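Long-range contacts in cyclin homolog (Herpesvirus saimiri, PDB 2F2C), which probably acts as a viral D-type cyclin that modulates the host cell cycle and may contribute to T-cell transformation and rapid proliferation during latent infection: residues I54-M59 with L75-L80; C101-S106 with N134-I139; E148-T153 with L193-I198; E175-T180 with G201-T206; C182-Q187 with S243-L248. All blocks are in the same frame, centred on the assembly; numbering follows the deposited sequence.

Contact 1 of 5, residues I54-M59 with L75-L80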
# COMPACT_ATOMS: atom_id res chain seq x y z
N ILE A 54 -1.92 4.93 -29.21
CA ILE A 54 -2.89 3.89 -29.51
C ILE A 54 -2.97 2.85 -28.36
O ILE A 54 -4.05 2.53 -27.86
CB ILE A 54 -2.57 3.25 -30.89
CG1 ILE A 54 -2.83 4.28 -32.02
CG2 ILE A 54 -3.43 2.03 -31.14
CD1 ILE A 54 -1.99 4.11 -33.29
N LEU A 55 -1.81 2.36 -27.91
CA LEU A 55 -1.75 1.31 -26.92
C LEU A 55 -2.30 1.76 -25.58
O LEU A 55 -2.97 0.99 -24.89
CB LEU A 55 -0.32 0.84 -26.76
CG LEU A 55 -0.05 -0.07 -25.58
CD1 LEU A 55 -0.59 -1.46 -25.85
CD2 LEU A 55 1.46 -0.09 -25.32
N LEU A 56 -2.00 3.00 -25.22
CA LEU A 56 -2.52 3.54 -23.97
C LEU A 56 -4.01 3.82 -24.07
O LEU A 56 -4.71 3.77 -23.06
CB LEU A 56 -1.74 4.78 -23.55
CG LEU A 56 -0.30 4.58 -23.08
CD1 LEU A 56 0.24 5.90 -22.55
CD2 LEU A 56 -0.21 3.49 -21.99
N THR A 57 -4.50 4.11 -25.29
CA THR A 57 -5.93 4.25 -25.56
C THR A 57 -6.64 2.92 -25.33
O THR A 57 -7.70 2.87 -24.75
CB THR A 57 -6.16 4.77 -26.98
OG1 THR A 57 -5.80 6.15 -27.03
CG2 THR A 57 -7.63 4.81 -27.30
N TRP A 58 -6.03 1.84 -25.78
CA TRP A 58 -6.59 0.54 -25.53
C TRP A 58 -6.49 0.19 -24.04
O TRP A 58 -7.48 -0.19 -23.42
CB TRP A 58 -5.89 -0.48 -26.40
CG TRP A 58 -6.33 -1.89 -26.22
CD1 TRP A 58 -7.52 -2.45 -26.62
CD2 TRP A 58 -5.57 -2.95 -25.64
NE1 TRP A 58 -7.55 -3.79 -26.31
CE2 TRP A 58 -6.36 -4.12 -25.70
CE3 TRP A 58 -4.30 -3.03 -25.06
CZ2 TRP A 58 -5.92 -5.35 -25.20
CZ3 TRP A 58 -3.86 -4.24 -24.56
CH2 TRP A 58 -4.67 -5.39 -24.63
N MET A 59 -5.30 0.31 -23.46
CA MET A 59 -5.10 0.02 -22.03
C MET A 59 -6.13 0.78 -21.16
O MET A 59 -6.74 0.22 -20.22
CB MET A 59 -3.67 0.35 -21.62
CG MET A 59 -2.58 -0.49 -22.31
SD MET A 59 -0.88 0.03 -21.88
CE MET A 59 -0.90 -0.04 -20.07
N LEU A 75 -0.77 3.65 -12.92
CA LEU A 75 0.32 2.78 -12.49
C LEU A 75 0.76 1.89 -13.63
O LEU A 75 1.95 1.71 -13.87
CB LEU A 75 -0.08 1.94 -11.29
CG LEU A 75 0.93 1.25 -10.38
CD1 LEU A 75 1.10 -0.17 -10.81
CD2 LEU A 75 2.27 1.95 -10.33
N SER A 76 -0.21 1.38 -14.37
CA SER A 76 0.08 0.54 -15.51
C SER A 76 0.82 1.31 -16.62
O SER A 76 1.55 0.70 -17.40
CB SER A 76 -1.21 -0.07 -16.05
OG SER A 76 -1.79 0.84 -16.98
N VAL A 77 0.62 2.63 -16.70
CA VAL A 77 1.39 3.50 -17.60
C VAL A 77 2.83 3.66 -17.10
O VAL A 77 3.80 3.59 -17.86
CB VAL A 77 0.74 4.88 -17.71
CG1 VAL A 77 1.62 5.84 -18.46
CG2 VAL A 77 -0.59 4.80 -18.43
N SER A 78 2.96 3.89 -15.80
CA SER A 78 4.23 4.03 -15.17
C SER A 78 5.06 2.79 -15.41
O SER A 78 6.20 2.91 -15.89
CB SER A 78 4.04 4.22 -13.69
OG SER A 78 5.30 4.42 -13.08
N ILE A 79 4.49 1.62 -15.13
CA ILE A 79 5.20 0.35 -15.32
C ILE A 79 5.68 0.21 -16.75
O ILE A 79 6.82 -0.19 -16.98
CB ILE A 79 4.33 -0.87 -14.94
CG1 ILE A 79 4.17 -0.99 -13.42
CG2 ILE A 79 4.94 -2.16 -15.46
CD1 ILE A 79 3.16 -2.02 -13.03
N LEU A 80 4.81 0.58 -17.69
CA LEU A 80 5.10 0.46 -19.13
C LEU A 80 6.32 1.29 -19.50
O LEU A 80 7.28 0.74 -20.03
CB LEU A 80 3.89 0.85 -19.99
CG LEU A 80 4.15 1.15 -21.48
CD1 LEU A 80 4.41 -0.13 -22.29
CD2 LEU A 80 3.02 1.96 -22.13
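Leu-80 meets three side chains of 54-59 through a single methyl, CD2. Leu-56 comes nearest, its CD2 3.6 Å from Leu-80 CD2, and the two side chains cross obliquely. Leu-55 approaches differently. It and Leu-80 reach toward each other tip to tip, with their CD2 methyls 4.1 Å apart. In both of these residues CG is anti to the backbone N (chi1 169° in Leu-55, 164° in Leu-80). Met-59 adds its sulfur, SD, at 4.4 Å from Leu-80 CD2. One turn back on helix 72-83, Val-77 lies across Leu-56 at about a right angle. Its CG2 sits 3.8 Å from Leu-56 CD2, so that methyl of Leu-56 is shared between Val-77 and Leu-80. Met-59 bends at its last torsion and brings CE to Ser-76 OG, 3.3 Å away. That hydroxyl is hydrogen-bonded to Phe-73 O in its own helix. The two helices run roughly antiparallel, at 146°. The segment axes come no closer than 11.2 Å, and leucine, valine and methionine side chains span the interface. Helix 94-109 packs beside it: Val-102 touches Met-59 and Leu-94 touches Leu-55. All six touching residues are buried. The contact is part of the all-helical core of the N-terminal cyclin domain. Of the touching residues Ser-76 alone has a polar side chain, bonded within its own helix. Dispersion between methyl groups and a thioether carries the contact.

Contact 2 of 5, residues C101-S106 with N134-I139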
# COMPACT_ATOMS: atom_id res chain seq x y z
N CYS A 101 1.29 -5.07 -18.42
CA CYS A 101 1.37 -3.95 -17.49
C CYS A 101 0.05 -3.78 -16.74
O CYS A 101 0.05 -3.73 -15.51
CB CYS A 101 1.77 -2.68 -18.21
SG CYS A 101 3.36 -2.87 -19.04
N VAL A 102 -1.06 -3.73 -17.46
CA VAL A 102 -2.38 -3.71 -16.84
C VAL A 102 -2.57 -4.90 -15.91
O VAL A 102 -3.18 -4.78 -14.86
CB VAL A 102 -3.51 -3.68 -17.90
CG1 VAL A 102 -4.86 -3.95 -17.28
CG2 VAL A 102 -3.52 -2.35 -18.61
N LEU A 103 -2.04 -6.07 -16.29
CA LEU A 103 -2.14 -7.23 -15.43
C LEU A 103 -1.43 -6.94 -14.11
O LEU A 103 -2.05 -7.05 -13.04
CB LEU A 103 -1.62 -8.52 -16.10
CG LEU A 103 -1.76 -9.82 -15.28
CD1 LEU A 103 -3.21 -10.20 -15.06
CD2 LEU A 103 -1.04 -10.97 -15.93
N ILE A 104 -0.16 -6.53 -14.17
CA ILE A 104 0.59 -6.25 -12.95
C ILE A 104 -0.10 -5.15 -12.13
O ILE A 104 -0.30 -5.32 -10.91
CB ILE A 104 2.10 -5.93 -13.25
CG1 ILE A 104 2.83 -7.19 -13.72
CG2 ILE A 104 2.82 -5.43 -12.02
CD1 ILE A 104 4.04 -6.93 -14.56
N GLY A 105 -0.48 -4.07 -12.82
CA GLY A 105 -1.15 -2.90 -12.22
C GLY A 105 -2.42 -3.27 -11.49
O GLY A 105 -2.58 -2.97 -10.30
N SER A 106 -3.32 -3.97 -12.18
CA SER A 106 -4.58 -4.35 -11.59
C SER A 106 -4.33 -5.24 -10.37
O SER A 106 -5.02 -5.14 -9.36
CB SER A 106 -5.44 -5.07 -12.60
OG SER A 106 -5.06 -6.42 -12.71
N ASN A 134 4.84 -15.32 -19.23
CA ASN A 134 6.26 -15.06 -19.42
C ASN A 134 6.58 -13.57 -19.55
O ASN A 134 7.63 -13.11 -19.10
CB ASN A 134 6.81 -15.86 -20.60
CG ASN A 134 7.12 -17.30 -20.23
OD1 ASN A 134 6.44 -18.23 -20.67
ND2 ASN A 134 8.13 -17.49 -19.39
N GLN A 135 5.65 -12.82 -20.14
CA GLN A 135 5.81 -11.37 -20.30
C GLN A 135 5.65 -10.64 -18.97
O GLN A 135 6.30 -9.62 -18.74
CB GLN A 135 4.83 -10.83 -21.34
CG GLN A 135 5.01 -9.36 -21.69
CD GLN A 135 6.40 -9.06 -22.18
OE1 GLN A 135 6.72 -9.29 -23.35
NE2 GLN A 135 7.24 -8.53 -21.29
N GLU A 136 4.77 -11.15 -18.10
CA GLU A 136 4.65 -10.64 -16.72
C GLU A 136 5.94 -10.93 -15.96
O GLU A 136 6.42 -10.09 -15.19
CB GLU A 136 3.47 -11.27 -15.99
CG GLU A 136 3.13 -10.57 -14.68
CD GLU A 136 2.43 -11.47 -13.68
OE1 GLU A 136 2.93 -12.59 -13.44
OE2 GLU A 136 1.39 -11.05 -13.11
N LYS A 137 6.50 -12.11 -16.19
CA LYS A 137 7.72 -12.56 -15.53
C LYS A 137 8.95 -11.79 -16.02
O LYS A 137 9.84 -11.50 -15.23
CB LYS A 137 7.89 -14.05 -15.78
CG LYS A 137 8.96 -14.71 -14.95
CD LYS A 137 8.56 -16.15 -14.58
CE LYS A 137 8.28 -17.04 -15.81
NZ LYS A 137 7.38 -18.18 -15.45
N ASP A 138 8.97 -11.45 -17.31
CA ASP A 138 10.08 -10.68 -17.88
C ASP A 138 10.06 -9.21 -17.47
O ASP A 138 11.11 -8.64 -17.14
CB ASP A 138 10.15 -10.85 -19.40
CG ASP A 138 10.89 -12.13 -19.82
OD1 ASP A 138 10.58 -12.69 -20.90
OD2 ASP A 138 11.81 -12.66 -19.14
N ILE A 139 8.87 -8.59 -17.48
CA ILE A 139 8.70 -7.23 -16.95
C ILE A 139 9.15 -7.11 -15.49
O ILE A 139 10.00 -6.29 -15.14
CB ILE A 139 7.25 -6.74 -17.08
CG1 ILE A 139 6.90 -6.47 -18.54
CG2 ILE A 139 7.04 -5.48 -16.23
CD1 ILE A 139 5.42 -6.31 -18.76
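Cys-101, Leu-103 and Ile-104 of helix 94-109 meet Glu-136 and Ile-139 of helix 129-142 inside the N-terminal cyclin box. The helices cross at 72° with their axes 10.0 Å apart. Cys-101 comes first. Its CB is directed away from the other helix, yet SG still lies 4.0 Å from Ile-139 CD1. Leu-103 follows and crosses the Glu-136 side chain at about a right angle, with CD2 3.7 Å from OE2. This carboxylate has firmer partners elsewhere. OE2 forms a salt bridge with Lys-107, and OE1 is hydrogen-bonded to the backbone of the other protein chain in the assembly. A lysine-glutamate pair that grips partner backbone is a known feature of how cyclins bind their kinases, and the arrangement is consistent with that role. Ile-104 makes the central contact. Its CG1 packs on the aliphatic part of Glu-136, 3.5 Å from CG, and its CD1 reaches Ile-139 CG2 at 3.7 Å. CG of Glu-136 is anti to its backbone N (chi1 -168°), which sets it against Ile-104. Ser-106 closes the segment by turning back: OG donates to Leu-103 O at 3.1 Å and is also hydrogen-bonded to Met-114 N.

Contact 3 of 5, residues E148-T153 with L193-I198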
# COMPACT_ATOMS: atom_id res chain seq x y z
N GLU A 148 5.62 -0.36 -7.83
CA GLU A 148 4.91 0.81 -7.30
C GLU A 148 5.58 2.15 -7.72
O GLU A 148 6.71 2.15 -8.25
CB GLU A 148 4.85 0.67 -5.77
CG GLU A 148 3.70 1.35 -5.08
CD GLU A 148 2.34 1.09 -5.74
OE1 GLU A 148 1.95 1.85 -6.68
OE2 GLU A 148 1.65 0.14 -5.29
N ALA A 149 4.87 3.26 -7.50
CA ALA A 149 5.31 4.62 -7.90
C ALA A 149 4.33 5.70 -7.44
O ALA A 149 3.16 5.44 -7.24
CB ALA A 149 5.48 4.72 -9.42
N VAL A 150 4.80 6.93 -7.29
CA VAL A 150 3.86 8.00 -7.04
C VAL A 150 3.02 8.26 -8.32
O VAL A 150 3.57 8.52 -9.38
CB VAL A 150 4.54 9.29 -6.57
CG1 VAL A 150 3.54 10.43 -6.58
CG2 VAL A 150 5.09 9.11 -5.19
N LEU A 151 1.70 8.15 -8.21
CA LEU A 151 0.80 8.33 -9.35
C LEU A 151 0.17 9.70 -9.29
O LEU A 151 -0.25 10.13 -8.21
CB LEU A 151 -0.33 7.31 -9.30
CG LEU A 151 0.13 5.88 -9.25
CD1 LEU A 151 -1.08 4.96 -9.24
CD2 LEU A 151 0.99 5.65 -10.47
N ALA A 152 0.04 10.35 -10.44
CA ALA A 152 -0.60 11.66 -10.49
C ALA A 152 -1.81 11.59 -9.57
O ALA A 152 -2.15 12.52 -8.85
CB ALA A 152 -1.04 11.98 -11.90
N THR A 153 -2.41 10.42 -9.55
CA THR A 153 -3.70 10.29 -8.98
C THR A 153 -3.68 10.22 -7.45
O THR A 153 -4.71 10.44 -6.82
CB THR A 153 -4.38 9.11 -9.67
OG1 THR A 153 -5.76 9.42 -9.80
CG2 THR A 153 -4.33 7.88 -8.86
N LEU A 193 5.77 15.21 -17.25
CA LEU A 193 5.46 16.10 -16.13
C LEU A 193 5.45 15.35 -14.80
O LEU A 193 5.24 14.14 -14.76
CB LEU A 193 4.14 16.82 -16.35
CG LEU A 193 3.96 17.41 -17.75
CD1 LEU A 193 2.48 17.53 -18.10
CD2 LEU A 193 4.70 18.75 -17.94
N SER A 194 5.71 16.07 -13.72
CA SER A 194 5.78 15.42 -12.43
C SER A 194 4.36 15.15 -11.96
O SER A 194 3.44 15.95 -12.20
CB SER A 194 6.59 16.27 -11.43
OG SER A 194 5.75 17.01 -10.56
N PRO A 195 4.16 13.98 -11.35
CA PRO A 195 2.81 13.54 -10.99
C PRO A 195 2.01 14.63 -10.28
O PRO A 195 0.83 14.83 -10.58
CB PRO A 195 3.04 12.34 -10.08
CG PRO A 195 4.48 12.00 -10.20
CD PRO A 195 5.19 12.99 -11.02
N GLY A 196 2.65 15.35 -9.36
CA GLY A 196 1.96 16.39 -8.61
C GLY A 196 1.45 17.48 -9.53
O GLY A 196 0.36 18.00 -9.32
N LEU A 197 2.23 17.83 -10.55
CA LEU A 197 1.78 18.83 -11.51
C LEU A 197 0.61 18.33 -12.37
O LEU A 197 -0.42 19.02 -12.47
CB LEU A 197 2.93 19.33 -12.39
CG LEU A 197 3.81 20.40 -11.73
CD1 LEU A 197 5.01 20.72 -12.61
CD2 LEU A 197 3.00 21.66 -11.39
N ILE A 198 0.75 17.15 -12.97
CA ILE A 198 -0.37 16.53 -13.68
C ILE A 198 -1.66 16.64 -12.85
O ILE A 198 -2.69 17.11 -13.34
CB ILE A 198 -0.09 15.06 -13.99
CG1 ILE A 198 1.19 14.90 -14.81
CG2 ILE A 198 -1.29 14.42 -14.69
CD1 ILE A 198 1.72 13.46 -14.76
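A linker between two helices packs here on the first turn of a third: Ala-152 and Val-150, between helices 129-142 and 156-162, meet Pro-195 and Ile-198 of helix 195-208. The backbones come very close, with the CA atoms of Ala-152 and Pro-195 3.9 Å apart. Pro-195 and Ala-152 carry most of the contact. Pro-195 CB lies 3.6 Å from Ala-152 N, and Pro-195 CG lies 3.7 Å from Val-150 O. Val-150 crosses the proline at about a right angle and brings CG1 to 4.0 Å from Pro-195 CB. Ala-152 makes a CH...O contact, its CA 3.5 Å from Pro-195 O, with 144° at the hydrogen. One turn further on, Ile-198 CG2 touches Ala-152 CB at 3.7 Å. Ile-181 of helix 170-184 closes on both Ala-152 and Ile-198, and Leu-27 of helix 21-31 touches Val-150. Ser-194 is the N-cap residue. Glu-31 OE1 is hydrogen-bonded to Ser-194 OG and Gly-196 N, and its negative charge probably suits this helix start. Between the two segments the contact is mainly apolar packing on proline and backbone, with one CH...O contact, consistent with a match of shape more than of charge.

Contact 4 of 5, residues E175-T180 with G201-T206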
# COMPACT_ATOMS: atom_id res chain seq x y z
N GLU A 175 -14.03 12.20 -8.25
CA GLU A 175 -14.63 11.48 -9.36
C GLU A 175 -14.30 12.11 -10.73
O GLU A 175 -13.74 11.44 -11.60
CB GLU A 175 -16.15 11.39 -9.13
CG GLU A 175 -16.90 10.41 -10.03
CD GLU A 175 -16.11 9.13 -10.31
OE1 GLU A 175 -15.68 8.43 -9.34
OE2 GLU A 175 -15.91 8.83 -11.52
N ALA A 176 -14.63 13.39 -10.89
CA ALA A 176 -14.32 14.12 -12.12
C ALA A 176 -12.81 14.25 -12.40
O ALA A 176 -12.35 13.99 -13.53
CB ALA A 176 -14.98 15.49 -12.09
N ALA A 177 -12.04 14.64 -11.40
CA ALA A 177 -10.63 14.90 -11.63
C ALA A 177 -9.80 13.67 -11.96
O ALA A 177 -8.88 13.75 -12.78
CB ALA A 177 -10.02 15.71 -10.49
N SER A 178 -10.11 12.52 -11.35
CA SER A 178 -9.38 11.29 -11.71
C SER A 178 -9.71 10.82 -13.14
O SER A 178 -8.82 10.35 -13.85
CB SER A 178 -9.56 10.15 -10.68
OG SER A 178 -10.91 9.88 -10.37
N THR A 179 -10.96 10.99 -13.56
CA THR A 179 -11.35 10.67 -14.92
C THR A 179 -10.53 11.54 -15.86
O THR A 179 -9.90 11.04 -16.80
CB THR A 179 -12.84 10.93 -15.15
OG1 THR A 179 -13.61 10.21 -14.19
CG2 THR A 179 -13.28 10.34 -16.48
N THR A 180 -10.54 12.85 -15.60
CA THR A 180 -9.74 13.83 -16.33
C THR A 180 -8.24 13.50 -16.35
O THR A 180 -7.59 13.52 -17.41
CB THR A 180 -9.98 15.22 -15.72
OG1 THR A 180 -11.38 15.53 -15.80
CG2 THR A 180 -9.30 16.30 -16.56
N GLY A 201 -3.08 20.15 -12.31
CA GLY A 201 -3.74 20.52 -13.55
C GLY A 201 -5.10 19.86 -13.68
O GLY A 201 -6.09 20.54 -13.98
N GLY A 202 -5.16 18.55 -13.44
CA GLY A 202 -6.43 17.85 -13.50
C GLY A 202 -7.49 18.53 -12.64
O GLY A 202 -8.66 18.55 -12.98
N LEU A 203 -7.06 19.10 -11.53
CA LEU A 203 -7.98 19.58 -10.52
C LEU A 203 -8.48 20.95 -10.94
O LEU A 203 -9.68 21.26 -10.80
CB LEU A 203 -7.25 19.66 -9.18
CG LEU A 203 -8.01 19.42 -7.88
CD1 LEU A 203 -8.92 18.19 -7.96
CD2 LEU A 203 -7.00 19.21 -6.77
N LEU A 204 -7.57 21.75 -11.46
CA LEU A 204 -7.92 23.08 -11.92
C LEU A 204 -8.91 23.01 -13.06
O LEU A 204 -9.90 23.74 -13.07
CB LEU A 204 -6.68 23.87 -12.33
CG LEU A 204 -5.76 24.30 -11.19
CD1 LEU A 204 -4.38 24.64 -11.74
CD2 LEU A 204 -6.34 25.46 -10.39
N THR A 205 -8.64 22.12 -14.02
CA THR A 205 -9.52 21.90 -15.17
C THR A 205 -10.93 21.59 -14.70
O THR A 205 -11.90 22.20 -15.17
CB THR A 205 -9.03 20.70 -15.98
OG1 THR A 205 -7.61 20.78 -16.14
CG2 THR A 205 -9.57 20.75 -17.42
N THR A 206 -11.02 20.64 -13.77
CA THR A 206 -12.27 20.19 -13.21
C THR A 206 -13.02 21.34 -12.55
O THR A 206 -14.15 21.66 -12.94
CB THR A 206 -12.00 19.04 -12.23
OG1 THR A 206 -11.49 17.92 -12.95
CG2 THR A 206 -13.29 18.53 -11.59
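A close crossing of two helices through small residues joins Ala-176, Ala-177 and Thr-180 of helix 170-184 to Gly-202, Leu-203 and Thr-206 of helix 195-208. The axes approach to 8.5 Å at an angle of 123°. Ala-177 and Gly-202 lie at the crossing, their CA atoms 5.5 Å apart, and Gly-202 presents only backbone there. Ala-177 CB points into the interface and meets Leu-203 CD1 at 3.7 Å. The Leu-203 side chain also touches Leu-156 and Cys-160 of helix 156-162. Thr-206 is turned so that its two branches have different tasks. CG2 rests on Ala-176 CB at 3.5 Å, while OG1 faces Ala-177, 3.4 Å from its CA. In Thr-206, OG1 sits beside the backbone N (chi1 -66°) and donates back to Gly-202 O at 2.9 Å. Thr-180 does the same in its own helix, with OG1 bonded to Ala-176 O at 2.9 Å. The two OG1 atoms are 3.7 Å apart and unbonded. Mostly CH and methyl groups face across, with Thr-206 OG1 and Gly-202 O. This close packing at alanine and glycine belongs to the helical bundle of the C-terminal cyclin domain.

Contact 5 of 5, residues C182-Q187 with S243-L248; sequences CKALIQ and SEAFSL
Ala-184 and Phe-246 mark the closest backbone approach, their CA atoms 4.5 Å apart. Ala-184 to Gln-187 form a type I turn, with Gln-187 N bonded to Ala-184 O. Residues 243-247 lie on helix 232-247 and Leu-248 follows. Ala-245 fits against the turn: its CB is 3.7 Å from both Ala-184 CB and Ala-184 O. Gln-187 CB also lies 3.8 Å from this methyl. The Gln-187 chain bends at chi2 and crosses Leu-248 at about a right angle, CG to CD2 3.7 Å. With CG anti to the backbone N (chi1 169°), the Phe-246 ring presents its edge to Lys-183 CB. That atom lies close to the ring plane, 3.9 Å from Phe-246 CD1, and Lys-183 CD is 4.0 Å from CE1. The lysine end serves other residues: it makes a cation-pi interaction with Tyr-249 and a long, weak ion pair with Glu-64. Ile-190, in the loop after Gln-187, also touches Ala-245. Helix 49-65 borders the site, with His-60 touching Lys-183 and Thr-53 touching Gln-187. The contact joins the C-terminal parts of helices 170-184 and 232-247, beside helix 49-65 of the N-terminal domain.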
# COMPACT_ATOMS: atom_id res chain seq x y z
N CYS A 182 -6.75 10.48 -15.72
CA CYS A 182 -6.59 9.22 -16.45
C CYS A 182 -6.69 9.34 -17.96
O CYS A 182 -6.01 8.61 -18.66
CB CYS A 182 -7.56 8.17 -15.98
SG CYS A 182 -7.15 7.50 -14.36
N LYS A 183 -7.51 10.24 -18.49
CA LYS A 183 -7.54 10.37 -19.95
C LYS A 183 -6.33 11.14 -20.48
O LYS A 183 -5.69 10.69 -21.43
CB LYS A 183 -8.85 10.97 -20.46
CG LYS A 183 -10.02 9.99 -20.52
CD LYS A 183 -11.10 10.49 -21.47
CE LYS A 183 -12.26 9.51 -21.62
NZ LYS A 183 -13.27 9.59 -20.52
N ALA A 184 -5.99 12.28 -19.85
CA ALA A 184 -4.80 13.08 -20.24
C ALA A 184 -3.53 12.25 -20.38
O ALA A 184 -2.80 12.41 -21.35
CB ALA A 184 -4.59 14.22 -19.25
N LEU A 185 -3.30 11.33 -19.43
CA LEU A 185 -2.11 10.46 -19.42
C LEU A 185 -1.91 9.62 -20.68
O LEU A 185 -0.87 8.98 -20.82
CB LEU A 185 -2.13 9.53 -18.20
CG LEU A 185 -1.60 10.14 -16.91
CD1 LEU A 185 -2.14 9.44 -15.71
CD2 LEU A 185 -0.10 10.12 -16.89
N ILE A 186 -2.91 9.60 -21.56
CA ILE A 186 -2.78 8.93 -22.86
C ILE A 186 -1.79 9.70 -23.75
O ILE A 186 -1.01 9.10 -24.50
CB ILE A 186 -4.19 8.80 -23.55
CG1 ILE A 186 -5.07 7.83 -22.77
CG2 ILE A 186 -4.08 8.34 -25.01
CD1 ILE A 186 -6.42 7.51 -23.45
N GLN A 187 -1.83 11.02 -23.65
CA GLN A 187 -1.07 11.90 -24.53
C GLN A 187 0.44 11.96 -24.18
O GLN A 187 0.82 12.04 -22.99
CB GLN A 187 -1.69 13.30 -24.51
CG GLN A 187 -2.64 13.60 -25.66
CD GLN A 187 -3.34 12.39 -26.22
OE1 GLN A 187 -4.45 12.06 -25.81
NE2 GLN A 187 -2.69 11.71 -27.16
N SER A 243 -5.86 19.83 -19.72
CA SER A 243 -7.08 20.16 -20.43
C SER A 243 -7.03 19.81 -21.94
O SER A 243 -7.97 19.22 -22.48
CB SER A 243 -7.42 21.63 -20.22
OG SER A 243 -8.57 21.97 -20.95
N GLU A 244 -5.93 20.15 -22.60
CA GLU A 244 -5.78 19.84 -24.03
C GLU A 244 -5.60 18.34 -24.26
O GLU A 244 -6.22 17.77 -25.15
CB GLU A 244 -4.61 20.61 -24.64
CG GLU A 244 -4.56 22.08 -24.27
CD GLU A 244 -5.37 22.98 -25.19
OE1 GLU A 244 -6.31 22.47 -25.84
OE2 GLU A 244 -5.04 24.20 -25.26
N ALA A 245 -4.75 17.71 -23.47
CA ALA A 245 -4.56 16.26 -23.54
C ALA A 245 -5.89 15.51 -23.42
O ALA A 245 -6.16 14.57 -24.19
CB ALA A 245 -3.58 15.82 -22.47
N PHE A 246 -6.72 15.95 -22.48
CA PHE A 246 -8.06 15.40 -22.26
C PHE A 246 -8.96 15.52 -23.49
O PHE A 246 -9.64 14.57 -23.85
CB PHE A 246 -8.69 16.03 -21.01
CG PHE A 246 -10.14 15.75 -20.83
CD1 PHE A 246 -10.59 14.46 -20.51
CD2 PHE A 246 -11.07 16.77 -20.95
CE1 PHE A 246 -11.95 14.20 -20.33
CE2 PHE A 246 -12.43 16.52 -20.78
CZ PHE A 246 -12.86 15.23 -20.47
N SER A 247 -8.94 16.69 -24.14
CA SER A 247 -9.62 16.90 -25.43
C SER A 247 -9.21 15.88 -26.49
O SER A 247 -10.04 15.45 -27.27
CB SER A 247 -9.30 18.28 -26.02
OG SER A 247 -9.67 19.32 -25.15
N LEU A 248 -7.93 15.52 -26.51
CA LEU A 248 -7.36 14.72 -27.60
C LEU A 248 -7.82 13.27 -27.64
O LEU A 248 -7.53 12.56 -28.61
CB LEU A 248 -5.83 14.79 -27.58
CG LEU A 248 -5.17 15.70 -28.62
CD1 LEU A 248 -6.02 16.92 -28.95
CD2 LEU A 248 -3.78 16.11 -28.17

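How the contacts relate
Contacts 1 and 2 lie in the N-terminal cyclin domain, and contacts 3, 4 and 5 in the C-terminal part. Contacts 1 and 2 follow each other along the chain and touch through helices 72-83 and 94-109, their centres 12 Å apart. Contacts 3, 4 and 5 interleave in sequence. Contacts 3 and 4 share helix 195-208, and contacts 4 and 5 share helix 170-184. Contact 1 packs against the C-terminal half: Leu-75 on Leu-151 of contact 3, and Thr-57 on Ile-186 of contact 5. Contacts 2 and 4 are farthest apart, about 28 Å between centres, on opposite sides of the chain's centre. The two helical domains therefore pack directly on each other where contact 1 meets contacts 3 and 5.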